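Local coordinates for protein NBR1 homolog (Arabidopsis thaliana, PDB 6TGS) that probably acts as a receptor that delivers ubiquitinated protein aggregates to the vacuole by autophagy, with an N-terminal PB1 domain that mediates homodimerization, at residues A[11-16]-A[84-89]; A[29-34]-A[76-81]. The protein carries 3 engineered substitutions. All blocks are in the same frame, centred on the assembly; numbering follows the deposited sequence. Where two conformers were deposited one is given.

Contact 1 (A[11-16]-A[84-89]). With GOL (glycerol), chain B; PEG (di(hydroxyethyl)ether), chain G.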
ATOM      1  N   LYS A  11       1.955  -6.502  -1.665  1.00 16.64           N
ATOM      2  CA  LYS A  11       3.377  -6.829  -1.421  1.00 17.25           C
ATOM      3  C   LYS A  11       4.195  -5.573  -1.066  1.00 21.98           C
ATOM      4  O   LYS A  11       4.049  -4.643  -1.816  1.00 22.11           O
ATOM      5  CB  LYS A  11       3.931  -7.622  -2.599  1.00 17.82           C
ATOM      6  CG  LYS A  11       3.192  -8.923  -2.840  1.00 23.72           C
ATOM      7  CD  LYS A  11       3.761  -9.723  -3.966  1.00 25.17           C
ATOM      8  CE  LYS A  11       2.784 -10.772  -4.440  1.00 37.53           C
ATOM      9  NZ  LYS A  11       3.163 -11.305  -5.767  1.00 45.57           N
ATOM     10  N   VAL A  12       4.933  -5.609  -0.116  0.70 16.01           N
ATOM     11  CA  VAL A  12       5.701  -4.437   0.288  0.70 16.87           C
ATOM     12  C   VAL A  12       7.172  -4.804   0.201  0.70 16.21           C
ATOM     13  O   VAL A  12       7.576  -5.881   0.651  0.70 16.77           O
ATOM     14  CB  VAL A  12       5.330  -3.975   1.709  0.70 18.59           C
ATOM     15  CG1 VAL A  12       6.062  -2.685   2.038  0.70 18.51           C
ATOM     16  CG2 VAL A  12       3.827  -3.775   1.834  0.70 19.11           C
ATOM     17  N   SER A  13       7.966  -3.929  -0.404  0.70 15.33           N
ATOM     18  CA  SER A  13       9.401  -4.128  -0.513  0.70 17.75           C
ATOM     19  C   SER A  13      10.138  -3.095   0.327  0.70 21.85           C
ATOM     20  O   SER A  13       9.899  -1.885   0.199  0.70 18.91           O
ATOM     21  CB  SER A  13       9.854  -4.044  -1.967  0.70 20.04           C
ATOM     22  OG  SER A  13      11.241  -4.290  -2.051  0.70 24.59           O
ATOM     23  N   TYR A  14      11.041  -3.569   1.178  1.00 20.90           N
ATOM     24  CA  TYR A  14      11.927  -2.679   1.907  1.00 22.55           C
ATOM     25  C   TYR A  14      13.241  -3.406   2.156  1.00 27.32           C
ATOM     26  O   TYR A  14      13.236  -4.592   2.488  1.00 31.62           O
ATOM     27  CB  TYR A  14      11.313  -2.232   3.248  1.00 21.27           C
ATOM     28  CG  TYR A  14      12.227  -1.374   4.082  1.00 21.24           C
ATOM     29  CD1 TYR A  14      12.408  -0.033   3.786  1.00 28.76           C
ATOM     30  CD2 TYR A  14      12.905  -1.904   5.176  1.00 26.14           C
ATOM     31  CE1 TYR A  14      13.245   0.764   4.549  1.00 32.82           C
ATOM     32  CE2 TYR A  14      13.739  -1.114   5.948  1.00 25.22           C
ATOM     33  CZ  TYR A  14      13.906   0.219   5.626  1.00 29.00           C
ATOM     34  OH  TYR A  14      14.743   1.002   6.383  1.00 33.49           O
ATOM     35  N   GLY A  15      14.351  -2.701   1.963  1.00 30.60           N
ATOM     36  CA  GLY A  15      15.662  -3.291   2.235  1.00 43.62           C
ATOM     37  C   GLY A  15      15.909  -4.612   1.539  1.00 38.28           C
ATOM     38  O   GLY A  15      16.403  -5.559   2.166  1.00 41.79           O
ATOM     39  N   GLY A  16      15.556  -4.708   0.257  1.00 31.49           N
ATOM     40  CA  GLY A  16      15.747  -5.930  -0.511  1.00 29.08           C
ATOM     41  C   GLY A  16      14.823  -7.066  -0.148  1.00 36.19           C
ATOM     42  O   GLY A  16      15.032  -8.194  -0.606  1.00 30.69           O
ATOM     43  N   PHE A  84      -3.683  -6.685  -7.074  1.00 42.33           N
ATOM     44  CA  PHE A  84      -2.249  -6.740  -6.709  1.00 41.54           C
ATOM     45  C   PHE A  84      -1.704  -5.318  -6.678  1.00 36.93           C
ATOM     46  O   PHE A  84      -1.983  -4.553  -7.587  1.00 37.54           O
ATOM     47  CB  PHE A  84      -1.484  -7.682  -7.636  1.00 37.22           C
ATOM     48  CG  PHE A  84      -0.003  -7.746  -7.381  1.00 50.94           C
ATOM     49  CD1 PHE A  84       0.483  -8.026  -6.118  1.00 47.89           C
ATOM     50  CD2 PHE A  84       0.903  -7.537  -8.406  1.00 52.82           C
ATOM     51  CE1 PHE A  84       1.843  -8.086  -5.879  1.00 47.73           C
ATOM     52  CE2 PHE A  84       2.266  -7.596  -8.165  1.00 48.62           C
ATOM     53  CZ  PHE A  84       2.731  -7.883  -6.904  1.00 41.61           C
ATOM     54  N   LEU A  85      -1.076  -5.177  -5.445  1.00 26.36           N
ATOM     55  CA  LEU A  85      -0.340  -3.916  -5.287  1.00 27.31           C
ATOM     56  C   LEU A  85       1.051  -4.218  -4.750  1.00 23.31           C
ATOM     57  O   LEU A  85       1.146  -4.823  -3.719  1.00 30.33           O
ATOM     58  CB  LEU A  85      -1.134  -3.015  -4.353  1.00 22.37           C
ATOM     59  CG  LEU A  85      -0.517  -1.655  -4.066  1.00 27.42           C
ATOM     60  CD1 LEU A  85      -0.406  -0.852  -5.347  1.00 26.37           C
ATOM     61  CD2 LEU A  85      -1.357  -0.913  -3.048  1.00 26.59           C
ATOM     62  N   LYS A  86       2.066  -3.799  -5.481  1.00 20.82           N
ATOM     63  CA  LYS A  86       3.430  -3.895  -4.975  1.00 19.73           C
ATOM     64  C   LYS A  86       3.897  -2.501  -4.603  1.00 21.61           C
ATOM     65  O   LYS A  86       4.007  -1.635  -5.482  1.00 19.71           O
ATOM     66  CB  LYS A  86       4.396  -4.502  -5.983  1.00 20.72           C
ATOM     67  CG  LYS A  86       5.803  -4.600  -5.407  1.00 26.47           C
ATOM     68  CD  LYS A  86       6.871  -4.750  -6.469  1.00 32.15           C
ATOM     69  CE  LYS A  86       8.196  -5.212  -5.852  1.00 33.19           C
ATOM     70  NZ  LYS A  86       9.185  -4.130  -5.666  1.00 45.03           N
ATOM     71  N   ILE A  87       4.192  -2.299  -3.316  1.00 15.95           N
ATOM     72  CA  ILE A  87       4.585  -0.997  -2.772  1.00 16.50           C
ATOM     73  C   ILE A  87       6.072  -1.026  -2.443  1.00 17.25           C
ATOM     74  O   ILE A  87       6.527  -1.870  -1.663  1.00 18.13           O
ATOM     75  CB  ILE A  87       3.773  -0.645  -1.516  1.00 18.46           C
ATOM     76  CG1 ILE A  87       2.273  -0.569  -1.808  1.00 21.52           C
ATOM     77  CG2 ILE A  87       4.308   0.651  -0.865  1.00 22.49           C
ATOM     78  CD1 ILE A  87       1.440  -0.367  -0.541  1.00 22.76           C
ATOM     79  N   ASN A  88       6.836  -0.086  -3.002  1.00 15.76           N
ATOM     80  CA  ASN A  88       8.219   0.073  -2.590  1.00 16.84           C
ATOM     81  C   ASN A  88       8.287   1.099  -1.463  1.00 19.19           C
ATOM     82  O   ASN A  88       7.673   2.173  -1.551  1.00 19.80           O
ATOM     83  CB  ASN A  88       9.098   0.539  -3.758  1.00 19.49           C
ATOM     84  CG  ASN A  88       9.411  -0.570  -4.749  1.00 36.15           C
ATOM     85  OD1 ASN A  88       9.355  -1.748  -4.418  1.00 30.14           O
ATOM     86  ND2 ASN A  88       9.755  -0.187  -5.974  1.00 45.67           N
ATOM     87  N   VAL A  89       9.068   0.791  -0.424  1.00 16.86           N
ATOM     88  CA  VAL A  89       9.210   1.659   0.748  1.00 18.36           C
ATOM     89  C   VAL A  89      10.585   2.286   0.733  1.00 18.94           C
ATOM     90  O   VAL A  89      11.595   1.578   0.693  1.00 20.79           O
ATOM     91  CB  VAL A  89       9.030   0.883   2.071  1.00 19.48           C
ATOM     92  CG1 VAL A  89       9.176   1.849   3.253  1.00 20.33           C
ATOM     93  CG2 VAL A  89       7.709   0.210   2.109  1.00 20.62           C
TER
HETATM   94  C1  GOL B 101      12.837  -0.476  -1.003  1.00 37.00           C
HETATM   95  O1  GOL B 101      13.755  -0.314   0.049  1.00 41.69           O
HETATM   96  C2  GOL B 101      13.625  -0.874  -2.249  1.00 52.24           C
HETATM   97  O2  GOL B 101      13.043  -0.375  -3.414  1.00 53.54           O
HETATM   98  C3  GOL B 101      13.633  -2.413  -2.234  1.00 39.18           C
HETATM   99  O3  GOL B 101      13.508  -2.850  -0.916  1.00 42.75           O
HETATM  100  C1  PEG G 106      11.430  -6.191  -4.668  1.00 40.63           C
HETATM  101  O1  PEG G 106      11.750  -4.822  -4.678  1.00 50.37           O
HETATM  102  C2  PEG G 106      12.067  -6.872  -3.463  1.00 42.32           C
HETATM  103  O2  PEG G 106      13.205  -7.559  -3.888  1.00 59.91           O
HETATM  104  C3  PEG G 106      12.972  -8.921  -4.064  1.00 40.84           C
HETATM  105  C4  PEG G 106      13.881  -9.686  -3.116  1.00 36.44           C
HETATM  106  O4  PEG G 106      13.335  -9.694  -1.835  1.00 38.74           O

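Contact 2 (A[29-34]-A[76-81])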
ATOM      1  N   GLY A  29     -16.055  -2.332  -2.978  1.00 51.51           N
ATOM      2  CA  GLY A  29     -14.802  -2.551  -3.700  1.00 59.79           C
ATOM      3  C   GLY A  29     -13.741  -1.685  -3.049  1.00 54.84           C
ATOM      4  O   GLY A  29     -12.577  -1.885  -3.352  1.00 59.86           O
ATOM      5  N   GLN A  30     -14.169  -0.826  -2.136  1.00 40.26           N
ATOM      6  CA  GLN A  30     -13.248   0.055  -1.376  1.00 53.88           C
ATOM      7  C   GLN A  30     -12.401  -0.782  -0.413  1.00 47.44           C
ATOM      8  O   GLN A  30     -12.950  -1.700   0.205  1.00 46.30           O
ATOM      9  CB  GLN A  30     -14.091   0.975  -0.492  1.00 53.01           C
ATOM     10  CG  GLN A  30     -14.367   2.344  -1.079  1.00 64.90           C
ATOM     11  CD  GLN A  30     -14.766   3.290   0.027  1.00 68.61           C
ATOM     12  OE1 GLN A  30     -15.943   3.567   0.238  1.00 66.61           O
ATOM     13  NE2 GLN A  30     -13.777   3.780   0.755  1.00 66.63           N
ATOM     14  N   LEU A  31     -11.120  -0.437  -0.265  1.00 48.66           N
ATOM     15  CA  LEU A  31     -10.233  -1.158   0.681  1.00 41.84           C
ATOM     16  C   LEU A  31     -10.712  -0.927   2.118  1.00 39.01           C
ATOM     17  O   LEU A  31     -10.998   0.232   2.429  1.00 41.95           O
ATOM     18  CB  LEU A  31      -8.796  -0.669   0.481  1.00 47.42           C
ATOM     19  CG  LEU A  31      -8.068  -1.214  -0.745  1.00 50.88           C
ATOM     20  CD1 LEU A  31      -6.641  -0.690  -0.795  1.00 38.73           C
ATOM     21  CD2 LEU A  31      -8.075  -2.733  -0.752  1.00 43.01           C
ATOM     22  N   ASP A  32     -10.664  -1.829   2.923  0.60 38.63           N
ATOM     23  CA  ASP A  32     -10.886  -1.613   4.352  0.60 42.13           C
ATOM     24  C   ASP A  32      -9.559  -1.272   5.033  0.60 39.69           C
ATOM     25  O   ASP A  32      -9.059  -1.990   5.897  0.60 39.80           O
ATOM     26  CB  ASP A  32     -11.543  -2.839   4.980  0.60 43.67           C
ATOM     27  CG  ASP A  32     -12.166  -2.543   6.337  0.60 49.13           C
ATOM     28  OD1 ASP A  32     -12.018  -1.405   6.829  0.60 54.82           O
ATOM     29  OD2 ASP A  32     -12.805  -3.450   6.912  0.60 50.96           O
ATOM     30  N   LEU A  33      -8.984  -0.149   4.604  0.60 38.64           N
ATOM     31  CA  LEU A  33      -7.690   0.299   5.099  0.60 36.40           C
ATOM     32  C   LEU A  33      -7.473   1.748   4.691  0.60 36.75           C
ATOM     33  O   LEU A  33      -7.805   2.138   3.566  0.60 33.43           O
ATOM     34  CB  LEU A  33      -6.554  -0.579   4.554  0.60 34.43           C
ATOM     35  CG  LEU A  33      -5.197  -0.474   5.258  0.60 29.62           C
ATOM     36  CD1 LEU A  33      -5.286  -0.978   6.685  0.60 27.93           C
ATOM     37  CD2 LEU A  33      -4.141  -1.251   4.496  0.60 28.07           C
ATOM     38  N   GLU A  34      -6.919   2.537   5.607  0.60 33.69           N
ATOM     39  CA  GLU A  34      -6.513   3.913   5.350  0.60 31.90           C
ATOM     40  C   GLU A  34      -4.999   4.029   5.520  0.60 30.88           C
ATOM     41  O   GLU A  34      -4.320   3.077   5.926  0.60 26.81           O
ATOM     42  CB  GLU A  34      -7.249   4.887   6.277  0.60 33.79           C
ATOM     43  CG  GLU A  34      -7.066   4.589   7.757  0.60 35.57           C
ATOM     44  CD  GLU A  34      -7.068   5.840   8.608  0.60 40.91           C
ATOM     45  OE1 GLU A  34      -6.230   6.734   8.358  0.60 38.69           O
ATOM     46  OE2 GLU A  34      -7.909   5.932   9.530  0.60 52.51           O
ATOM     47  N   ASP A  76      -8.095   5.291  -4.728  1.00 30.11           N
ATOM     48  CA  ASP A  76      -7.960   5.106  -6.161  1.00 31.86           C
ATOM     49  C   ASP A  76      -7.276   3.800  -6.547  1.00 32.40           C
ATOM     50  O   ASP A  76      -7.344   3.407  -7.715  1.00 27.92           O
ATOM     51  CB  ASP A  76      -7.211   6.285  -6.762  1.00 27.34           C
ATOM     52  CG  ASP A  76      -7.709   6.620  -8.148  1.00 40.88           C
ATOM     53  OD1 ASP A  76      -8.931   6.837  -8.298  1.00 48.17           O
ATOM     54  OD2 ASP A  76      -6.887   6.662  -9.085  1.00 36.22           O
ATOM     55  N   VAL A  77      -6.667   3.073  -5.631  1.00 30.42           N
ATOM     56  CA  VAL A  77      -6.180   1.708  -5.958  1.00 32.71           C
ATOM     57  C   VAL A  77      -7.399   0.829  -6.251  1.00 40.53           C
ATOM     58  O   VAL A  77      -7.376   0.081  -7.208  1.00 41.35           O
ATOM     59  CB  VAL A  77      -5.324   1.140  -4.816  1.00 30.96           C
ATOM     60  CG1 VAL A  77      -5.157  -0.363  -4.925  1.00 31.44           C
ATOM     61  CG2 VAL A  77      -3.969   1.823  -4.750  1.00 23.65           C
ATOM     62  N   THR A  78      -8.420   0.954  -5.430  1.00 42.00           N
ATOM     63  CA  THR A  78      -9.668   0.164  -5.579  1.00 48.31           C
ATOM     64  C   THR A  78     -10.471   0.680  -6.773  1.00 50.61           C
ATOM     65  O   THR A  78     -10.980  -0.140  -7.534  1.00 48.16           O
ATOM     66  CB  THR A  78     -10.474   0.333  -4.286  1.00 46.23           C
ATOM     67  OG1 THR A  78     -11.307   1.485  -4.371  1.00 61.74           O
ATOM     68  CG2 THR A  78      -9.610   0.470  -3.057  1.00 54.48           C
ATOM     69  N   ASN A  79     -10.588   1.996  -6.900  1.00 42.26           N
ATOM     70  CA  ASN A  79     -11.394   2.591  -7.991  1.00 47.38           C
ATOM     71  C   ASN A  79     -10.891   2.038  -9.302  1.00 48.46           C
ATOM     72  O   ASN A  79     -11.681   1.774 -10.188  1.00 54.68           O
ATOM     73  CB  ASN A  79     -11.258   4.103  -8.062  1.00 39.46           C
ATOM     74  CG  ASN A  79     -11.945   4.838  -6.944  1.00 51.64           C
ATOM     75  OD1 ASN A  79     -12.559   4.225  -6.081  1.00 51.04           O
ATOM     76  ND2 ASN A  79     -11.833   6.153  -6.970  1.00 46.38           N
ATOM     77  N   GLN A  80      -9.604   1.831  -9.353  1.00 41.18           N
ATOM     78  CA  GLN A  80      -8.937   1.314 -10.585  1.00 38.14           C
ATOM     79  C   GLN A  80      -9.000  -0.226 -10.715  1.00 56.46           C
ATOM     80  O   GLN A  80      -8.377  -0.770 -11.632  1.00 61.40           O
ATOM     81  CB  GLN A  80      -7.484   1.787 -10.678  1.00 43.10           C
ATOM     82  CG  GLN A  80      -7.318   3.259 -11.014  1.00 36.50           C
ATOM     83  CD  GLN A  80      -5.880   3.709 -10.943  1.00 40.64           C
ATOM     84  OE1 GLN A  80      -5.185   3.489  -9.961  1.00 51.55           O
ATOM     85  NE2 GLN A  80      -5.417   4.353 -12.000  1.00 45.92           N
ATOM     86  N   ARG A  81      -9.656  -0.890  -9.779  1.00 52.54           N
ATOM     87  CA  ARG A  81      -9.807  -2.359  -9.820  1.00 56.63           C
ATOM     88  C   ARG A  81      -8.467  -3.087  -9.858  1.00 63.64           C
ATOM     89  O   ARG A  81      -8.387  -4.113 -10.509  1.00 68.58           O
ATOM     90  CB  ARG A  81     -10.757  -2.770 -10.935  1.00 57.79           C
ATOM     91  CG  ARG A  81     -12.183  -2.270 -10.765  1.00 66.72           C
ATOM     92  CD  ARG A  81     -13.023  -2.810 -11.904  1.00 71.88           C
ATOM     93  NE  ARG A  81     -14.286  -2.110 -12.048  1.00 74.22           N
ATOM     94  CZ  ARG A  81     -15.434  -2.510 -11.516  1.00 75.96           C
ATOM     95  NH1 ARG A  81     -15.485  -3.617 -10.795  1.00 75.32           N
ATOM     96  NH2 ARG A  81     -16.529  -1.797 -11.707  1.00 79.78           N
TER

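Contact 1 (A[11-16]-A[84-89])
S13 and N88 stand next to each other on two parallel strands, beside a small polar cluster that has picked up a glycerol and a di(hydroxyethyl)ether, both probably from the crystallisation liquor. S13 OG sits between the two: it is 2.7 Å from O1 of the di(hydroxyethyl)ether, where either could donate, and accepts a weak bond from glycerol O3. N88 OD1 lies 3.4 Å from S13 CB and is gripped by K86 NZ at 2.7 Å, the donor lying in the amide carbonyl plane on a lone pair. A bend at chi4 (-101°) turns this ammonium off its otherwise extended chain. The same NZ bonds weakly to that O1, a terminal hydroxyl. In the turn after strand 8-14, G16 N donates to glycerol O3 (3.0 Å) and G15 N to O1. Four backbone bonds pair the strands: K11 N to L85 O, S13 N to I87 O, I87 N to K11 O and V89 N to S13 O. On the opposite face, V89 packs against V12 and, through CG1, against Y14 CD1 at 3.8 Å; V12, like S13, has two conformers, which makes its closest approach doubtful. The contact joins the first and last strands of the PB1 domain in the middle of its ubiquitin-like sheet, with strand 17-23 flanking one side, strand 55-59 the other, and helix 35-46 packed on V12, I87 and V89.

Contact 2 (A[29-34]-A[76-81])
T78 meets the loop 29-34 with both its methyl and its CB. CG2 presses against L31 CG at 3.2 Å, tighter than usual for two carbons, and lies 3.3 Å from L31 N, so the methyl sits at the base of the leucine side chain. Beside it, G29 O approaches T78 CB to 3.2 Å, and Q30 CA faces the hydroxyl oxygen at a longer distance. L31 then reaches past the threonine: its CD1 is 4.4 Å from V77 CG1, a looser apolar contact. The T78 torsion (chi1 88°) sets OG1 between the backbone N and the carbonyl carbon, where it hydrogen-bonds to F75 O one turn earlier in helix 71-79; this bond is consistent with the rotation that presents CG2 to the loop. Just beyond, the helix ends in a Schellman motif, with R81 at positive phi (58°) and R81 N bonded to T78 O at 2.7 Å. On the inner side L31 and V77 both rest on L8 of strand 8-14; L31 also touches V25 and V77 touches Y58. No hydrogen bond spans the two segments. They meet through van der Waals contact of the threonine methyl and CB with the leucine and the loop backbone, while the T78 hydroxyl is paired within its own helix.

From the N terminus the chain first lays down strand 8-14, turns into strand 17-23, and then runs through the loop 29-34 into helix 35-46. Strands 55-59 and 65-67 follow, and helix 71-79 brings the chain back to that loop, where contact 2 closes. Strand 84-90 comes next and pairs with the first strand, closing contact 1, so contact 2 is nested inside it. Their centres lie about 17 Å apart on opposite sides of the chain's centre, yet they touch where L85 CD2 packs on V77 CG2 at 4.1 Å. Contact 1 thus unites the two ends of the PB1 domain within the sheet; contact 2 ties helix 71-79 to the loop leading into helix 35-46.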